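Local atomic coordinates of monalysin (Pseudomonas entomophila, PDB entry 4MKO), a protein that forms pores in membranes as a beta-barrel toxin, lysing cells and contributing to intestinal damage and death in infected Drosophila. Residues D40-G44 and K45-G49; D200-T203 and V204-V208. All coordinates share one frame; numbering follows the deposited sequence.

Following the chain from its N terminus, strand 29-43 runs out to a tight reversal and strand 46-67 carries it back; contact 1 is that reversal, residues 40-44 against 45-49, and it closes a beta hairpin with no residue between its segments. The chain then passes through the strands of the pore-forming region and the rest of the main sheet before reaching helix 201-211, whose first turns make contact 2, residues 200-208. The two contacts lie in series, neither nested nor crossed, with centres about 23 Å apart. Strand 46-67 relates them: its start is one half of contact 1, while Val55, Phe56 and Tyr58 further along it pack under the helix of contact 2.

Contact 1. Residues D40-G44 and K45-G49; sequences DIYIG and KQNWG
The Lys45 carbonyl lies beside the Tyr42 hydroxyl, OH to O 3.2 Å, at the corner of a type II' turn that runs from Ile43 to Gln46; Gly44 takes the first corner, where phi is positive, a value glycine adopts easily. Gln46 comes next, its backbone N 3.5 Å above one face of the Tyr42 ring and toward the rim; Tyr42 CG, anti to its own backbone nitrogen (chi1 -171°), lays the ring along the returning strand. Gln46 O takes the hydrogen bond of Ile43 N at 3.0 Å, while NE2 of its side chain donates to Asn47 O and CG lies over one face of the Trp48 indole.

Asn47 faces Tyr42 in a non-hydrogen-bonded pair and stacks its amide on the Asp40 carboxylate, the planes 5° apart and Asn47 CB 3.8 Å from Asp40 CG. Trp48 exchanges two backbone hydrogen bonds with Ile41. Its ring swings toward the turn, where NE1 donates to Ile43 O (2.9 Å), lying on a lone pair in the carbonyl plane with the oxygen close to the ring plane. That bond would help fix the indole's rotation; Trp48 CD1 lies 3.7 Å from Ile43 CB. On this same face Ile41 and Ile43 pack against Tyr178 of strand 173-191. Gly49 then pairs with Asp40, and its backbone hydrogen-bonds to Thr152. The whole is a beta hairpin with a two-residue type II' loop, joining strands 29-43 and 46-67 of the main sheet in this aerolysin-like toxin.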
ATOM      1  N   ASP A  40       7.973  -7.346  15.086  1.00  9.51           N
ATOM      2  CA  ASP A  40       7.711  -6.081  15.743  1.00  9.25           C
ATOM      3  C   ASP A  40       7.327  -4.926  14.836  1.00 12.48           C
ATOM      4  O   ASP A  40       7.917  -4.731  13.769  1.00  9.85           O
ATOM      5  CB  ASP A  40       8.929  -5.632  16.564  1.00 10.67           C
ATOM      6  CG  ASP A  40       9.195  -6.414  17.836  1.00 21.74           C
ATOM      7  OD1 ASP A  40       8.253  -7.082  18.337  1.00 18.04           O
ATOM      8  OD2 ASP A  40      10.337  -6.330  18.355  1.00 27.80           O
ATOM      9  N   ILE A  41       6.373  -4.106  15.323  1.00  9.25           N
ATOM     10  CA  ILE A  41       6.001  -2.816  14.776  1.00  8.05           C
ATOM     11  C   ILE A  41       5.808  -1.935  16.000  1.00 13.09           C
ATOM     12  O   ILE A  41       5.161  -2.356  16.972  1.00 10.50           O
ATOM     13  CB  ILE A  41       4.773  -2.805  13.825  1.00 10.12           C
ATOM     14  CG1 ILE A  41       5.027  -3.696  12.569  1.00 10.38           C
ATOM     15  CG2 ILE A  41       4.425  -1.365  13.417  1.00  9.51           C
ATOM     16  CD1 ILE A  41       4.005  -3.499  11.361  1.00 12.79           C
ATOM     17  N   TYR A  42       6.425  -0.751  15.978  1.00 11.15           N
ATOM     18  CA  TYR A  42       6.341   0.206  17.062  1.00 11.96           C
ATOM     19  C   TYR A  42       5.110   1.079  16.848  1.00 12.70           C
ATOM     20  O   TYR A  42       5.015   1.785  15.854  1.00 11.05           O
ATOM     21  CB  TYR A  42       7.621   1.065  17.136  1.00 14.37           C
ATOM     22  CG  TYR A  42       7.686   1.944  18.372  1.00 17.99           C
ATOM     23  CD1 TYR A  42       7.024   3.171  18.418  1.00 20.05           C
ATOM     24  CD2 TYR A  42       8.437   1.566  19.482  1.00 19.07           C
ATOM     25  CE1 TYR A  42       7.078   3.981  19.552  1.00 22.08           C
ATOM     26  CE2 TYR A  42       8.510   2.375  20.616  1.00 20.20           C
ATOM     27  CZ  TYR A  42       7.814   3.573  20.652  1.00 25.95           C
ATOM     28  OH  TYR A  42       7.879   4.375  21.761  1.00 30.22           O
ATOM     29  N   ILE A  43       4.179   1.050  17.811  1.00 10.82           N
ATOM     30  CA  ILE A  43       2.959   1.851  17.760  1.00  9.63           C
ATOM     31  C   ILE A  43       2.765   2.456  19.149  1.00 13.31           C
ATOM     32  O   ILE A  43       2.640   1.712  20.124  1.00 11.31           O
ATOM     33  CB  ILE A  43       1.687   1.029  17.356  1.00 11.77           C
ATOM     34  CG1 ILE A  43       1.883   0.227  16.047  1.00 11.81           C
ATOM     35  CG2 ILE A  43       0.456   1.965  17.233  1.00 11.78           C
ATOM     36  CD1 ILE A  43       0.826  -0.878  15.817  1.00 10.70           C
ATOM     37  N   GLY A  44       2.699   3.774  19.190  1.00 13.68           N
ATOM     38  CA  GLY A  44       2.429   4.539  20.403  1.00 15.25           C
ATOM     39  C   GLY A  44       3.616   4.678  21.325  1.00 20.11           C
ATOM     40  O   GLY A  44       4.390   5.631  21.202  1.00 20.87           O
ATOM     41  N   LYS A  45       3.759   3.734  22.255  1.00 17.69           N
ATOM     42  CA  LYS A  45       4.827   3.775  23.256  1.00 17.85           C
ATOM     43  C   LYS A  45       5.733   2.544  23.260  1.00 20.86           C
ATOM     44  O   LYS A  45       6.681   2.519  24.047  1.00 21.98           O
ATOM     45  CB  LYS A  45       4.219   4.006  24.665  1.00 19.88           C
ATOM     46  CG  LYS A  45       3.550   5.366  24.844  1.00 32.45           C
ATOM     47  CD  LYS A  45       3.027   5.562  26.264  1.00 43.04           C
ATOM     48  CE  LYS A  45       1.527   5.720  26.299  1.00 54.75           C
ATOM     49  NZ  LYS A  45       1.024   5.919  27.682  1.00 65.00           N
ATOM     50  N   GLN A  46       5.458   1.518  22.415  1.00 14.74           N
ATOM     51  CA  GLN A  46       6.246   0.281  22.405  1.00 14.03           C
ATOM     52  C   GLN A  46       6.120  -0.544  21.114  1.00 17.79           C
ATOM     53  O   GLN A  46       5.253  -0.275  20.282  1.00 17.25           O
ATOM     54  CB  GLN A  46       5.837  -0.623  23.598  1.00 14.90           C
ATOM     55  CG  GLN A  46       4.411  -1.182  23.450  1.00 17.56           C
ATOM     56  CD  GLN A  46       4.061  -2.224  24.471  1.00 22.85           C
ATOM     57  OE1 GLN A  46       3.670  -1.904  25.592  1.00 19.82           O
ATOM     58  NE2 GLN A  46       4.127  -3.487  24.086  1.00 15.84           N
ATOM     59  N   ASN A  47       6.933  -1.608  21.025  1.00 13.96           N
ATOM     60  CA  ASN A  47       6.865  -2.602  19.965  1.00 13.01           C
ATOM     61  C   ASN A  47       5.753  -3.585  20.283  1.00 16.25           C
ATOM     62  O   ASN A  47       5.558  -3.982  21.446  1.00 16.46           O
ATOM     63  CB  ASN A  47       8.180  -3.359  19.827  1.00 14.76           C
ATOM     64  CG  ASN A  47       9.178  -2.615  18.980  1.00 31.17           C
ATOM     65  OD1 ASN A  47       8.852  -2.077  17.909  1.00 19.18           O
ATOM     66  ND2 ASN A  47      10.406  -2.536  19.463  1.00 24.40           N
ATOM     67  N   TRP A  48       5.041  -3.990  19.247  1.00 11.02           N
ATOM     68  CA  TRP A  48       3.986  -4.991  19.358  1.00 10.70           C
ATOM     69  C   TRP A  48       4.278  -6.093  18.362  1.00 12.34           C
ATOM     70  O   TRP A  48       4.698  -5.794  17.241  1.00 12.53           O
ATOM     71  CB  TRP A  48       2.601  -4.376  19.049  1.00  9.43           C
ATOM     72  CG  TRP A  48       2.249  -3.176  19.878  1.00 10.15           C
ATOM     73  CD1 TRP A  48       2.424  -1.872  19.541  1.00 12.99           C
ATOM     74  CD2 TRP A  48       1.694  -3.179  21.210  1.00 10.31           C
ATOM     75  NE1 TRP A  48       1.977  -1.053  20.555  1.00 12.57           N
ATOM     76  CE2 TRP A  48       1.521  -1.830  21.590  1.00 13.32           C
ATOM     77  CE3 TRP A  48       1.256  -4.196  22.083  1.00 11.28           C
ATOM     78  CZ2 TRP A  48       0.989  -1.465  22.831  1.00 12.87           C
ATOM     79  CZ3 TRP A  48       0.720  -3.829  23.316  1.00 12.14           C
ATOM     80  CH2 TRP A  48       0.595  -2.482  23.677  1.00 12.32           C
ATOM     81  N   GLY A  49       4.026  -7.330  18.762  1.00  7.60           N
ATOM     82  CA  GLY A  49       4.151  -8.503  17.905  1.00  7.11           C
ATOM     83  C   GLY A  49       3.032  -8.402  16.891  1.00 10.61           C
ATOM     84  O   GLY A  49       1.857  -8.485  17.263  1.00  8.80           O
TER

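Contact 2. Residues D200-T203 and V204-V208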
ATOM      1  N   ASP A 200      -7.903   7.087  -3.439  1.00 11.26           N
ATOM      2  CA  ASP A 200      -7.092   7.777  -2.452  1.00 10.67           C
ATOM      3  C   ASP A 200      -7.050   6.928  -1.170  1.00 12.37           C
ATOM      4  O   ASP A 200      -7.757   5.922  -1.066  1.00 10.19           O
ATOM      5  CB  ASP A 200      -7.566   9.222  -2.208  1.00 12.49           C
ATOM      6  CG  ASP A 200      -8.987   9.382  -1.707  1.00 19.64           C
ATOM      7  OD1 ASP A 200      -9.488   8.463  -1.016  1.00 18.21           O
ATOM      8  OD2 ASP A 200      -9.584  10.450  -1.959  1.00 27.78           O
ATOM      9  N   TRP A 201      -6.209   7.325  -0.215  1.00  9.68           N
ATOM     10  CA  TRP A 201      -5.986   6.567   1.006  1.00  7.84           C
ATOM     11  C   TRP A 201      -7.244   6.374   1.862  1.00  9.75           C
ATOM     12  O   TRP A 201      -7.454   5.279   2.373  1.00  7.76           O
ATOM     13  CB  TRP A 201      -4.848   7.203   1.794  1.00  6.68           C
ATOM     14  CG  TRP A 201      -4.406   6.445   3.008  1.00  6.51           C
ATOM     15  CD1 TRP A 201      -4.147   6.967   4.237  1.00  8.74           C
ATOM     16  CD2 TRP A 201      -4.134   5.036   3.101  1.00  5.30           C
ATOM     17  NE1 TRP A 201      -3.715   5.979   5.092  1.00  8.01           N
ATOM     18  CE2 TRP A 201      -3.669   4.787   4.412  1.00  8.35           C
ATOM     19  CE3 TRP A 201      -4.164   3.966   2.174  1.00  6.07           C
ATOM     20  CZ2 TRP A 201      -3.325   3.512   4.857  1.00  6.71           C
ATOM     21  CZ3 TRP A 201      -3.799   2.700   2.610  1.00  6.95           C
ATOM     22  CH2 TRP A 201      -3.430   2.473   3.951  1.00  7.54           C
ATOM     23  N   ASP A 202      -8.069   7.426   2.020  1.00  9.58           N
ATOM     24  CA  ASP A 202      -9.326   7.365   2.783  1.00  9.62           C
ATOM     25  C   ASP A 202     -10.262   6.309   2.183  1.00 10.67           C
ATOM     26  O   ASP A 202     -10.758   5.437   2.913  1.00  9.80           O
ATOM     27  CB  ASP A 202      -9.993   8.755   2.812  1.00 12.18           C
ATOM     28  CG  ASP A 202     -11.154   8.840   3.777  1.00 29.91           C
ATOM     29  OD1 ASP A 202     -12.301   8.554   3.355  1.00 32.59           O
ATOM     30  OD2 ASP A 202     -10.920   9.185   4.954  1.00 36.07           O
ATOM     31  N   THR A 203     -10.453   6.347   0.851  1.00  7.50           N
ATOM     32  CA  THR A 203     -11.307   5.415   0.111  1.00  7.08           C
ATOM     33  C   THR A 203     -10.794   3.973   0.249  1.00  8.72           C
ATOM     34  O   THR A 203     -11.586   3.065   0.510  1.00  7.63           O
ATOM     35  CB  THR A 203     -11.455   5.846  -1.358  1.00 14.23           C
ATOM     36  OG1 THR A 203     -11.979   7.173  -1.386  1.00 16.43           O
ATOM     37  CG2 THR A 203     -12.371   4.910  -2.163  1.00 12.71           C
ATOM     38  N   VAL A 204      -9.481   3.761   0.051  1.00  5.46           N
ATOM     39  CA  VAL A 204      -8.885   2.424   0.150  1.00  4.51           C
ATOM     40  C   VAL A 204      -9.088   1.835   1.546  1.00  7.65           C
ATOM     41  O   VAL A 204      -9.461   0.678   1.641  1.00  6.93           O
ATOM     42  CB  VAL A 204      -7.399   2.402  -0.324  1.00  7.98           C
ATOM     43  CG1 VAL A 204      -6.716   1.062  -0.019  1.00  7.78           C
ATOM     44  CG2 VAL A 204      -7.325   2.689  -1.827  1.00  7.77           C
ATOM     45  N   GLN A 205      -8.815   2.603   2.623  1.00  5.89           N
ATOM     46  CA  GLN A 205      -8.985   2.080   3.989  1.00  5.45           C
ATOM     47  C   GLN A 205     -10.434   1.760   4.277  1.00  9.36           C
ATOM     48  O   GLN A 205     -10.698   0.689   4.823  1.00  9.43           O
ATOM     49  CB  GLN A 205      -8.480   3.064   5.040  1.00  6.77           C
ATOM     50  CG  GLN A 205      -6.969   3.227   5.045  1.00  6.73           C
ATOM     51  CD  GLN A 205      -6.632   4.363   5.972  1.00 11.67           C
ATOM     52  OE1 GLN A 205      -6.271   4.154   7.136  1.00  8.98           O
ATOM     53  NE2 GLN A 205      -6.756   5.585   5.462  1.00  8.98           N
ATOM     54  N   ARG A 206     -11.372   2.669   3.892  1.00  6.31           N
ATOM     55  CA  ARG A 206     -12.799   2.445   4.127  0.51  6.59           C
ATOM     56  C   ARG A 206     -13.246   1.140   3.449  1.00 10.28           C
ATOM     57  O   ARG A 206     -13.852   0.289   4.103  1.00 10.17           O
ATOM     58  CB  ARG A 206     -13.637   3.637   3.623  0.51  7.80           C
ATOM     59  CG  ARG A 206     -15.116   3.599   4.035  0.51 13.88           C
ATOM     60  CD  ARG A 206     -16.024   4.454   3.146  0.51 17.13           C
ATOM     61  NE  ARG A 206     -15.449   5.763   2.826  0.51 19.01           N
ATOM     62  CZ  ARG A 206     -15.112   6.161   1.603  0.51 32.66           C
ATOM     63  NH1 ARG A 206     -15.324   5.371   0.557  0.51 16.40           N
ATOM     64  NH2 ARG A 206     -14.575   7.358   1.412  0.51 26.73           N
ATOM     65  N   ASN A 207     -12.909   0.965   2.174  1.00  7.09           N
ATOM     66  CA  ASN A 207     -13.323  -0.207   1.409  1.00  6.85           C
ATOM     67  C   ASN A 207     -12.617  -1.499   1.772  1.00 10.17           C
ATOM     68  O   ASN A 207     -13.285  -2.520   1.959  1.00  9.12           O
ATOM     69  CB  ASN A 207     -13.203   0.067  -0.070  1.00  7.73           C
ATOM     70  CG  ASN A 207     -14.340   0.918  -0.586  1.00 20.37           C
ATOM     71  OD1 ASN A 207     -15.353   0.403  -1.070  1.00 17.65           O
ATOM     72  ND2 ASN A 207     -14.177   2.229  -0.542  1.00 11.43           N
ATOM     73  N   VAL A 208     -11.291  -1.469   1.861  1.00  7.28           N
ATOM     74  CA  VAL A 208     -10.517  -2.675   2.144  1.00  6.30           C
ATOM     75  C   VAL A 208     -10.702  -3.161   3.597  1.00  9.73           C
ATOM     76  O   VAL A 208     -10.992  -4.330   3.810  1.00 10.43           O
ATOM     77  CB  VAL A 208      -9.014  -2.489   1.759  1.00  8.90           C
ATOM     78  CG1 VAL A 208      -8.129  -3.627   2.293  1.00  8.46           C
ATOM     79  CG2 VAL A 208      -8.847  -2.331   0.255  1.00  8.90           C
TER
HETATM   80  O   HOH W   1     -15.264   7.107  -2.204  1.00 38.80           O
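Trp201 and Gln205 stack one turn apart at the N-terminal end of helix 201-211, which opens with an Asp200 N-cap. The Gln205 amide lies nearly flat over the indole, the planes 12° apart, with NE2 3.0 Å above the ring plane and toward its rim. Its CG sits over the six-membered ring in a CH-pi contact, 3.6 Å from the centroid. A chi1 of -174° sets Trp201 CG beside the carbonyl carbon, and the indole stands out from the helix with one face to the Gln205 amide. The same NE2 also donates to Trp201 O at 3.2 Å, from above the carbonyl plane, which would help hold the amide, while Gln205 N reaches that oxygen from the other face. On the indole's nitrogen side NE1 bonds to Ser90, and the ring also packs on Phe87 and Leu179, so it joins the helix start to helix 85-90 and to strand 173-191.

The Asp202-Arg206 salt bridge is less certain, since Arg206 has two conformers: in the one described here, NH2 is 3.2 Å from Asp202 OD1, a weak hydrogen bond, with the carboxylate and guanidinium planes 57° apart. Asp202 OD2 turns to the hydroxyl of Tyr164.

Thr203 and Asn207 run side by side, pointing the same way. Thr203 O is gripped twice, by Asn207 N and by ND2 (2.9 Å), from opposite faces of the carbonyl. At the cap, Asp200 OD1 likewise takes two donors, Thr203 N nearly along its C-O axis at 3.0 Å and, from above the carboxylate plane, Thr203 OG1 at 2.8 Å.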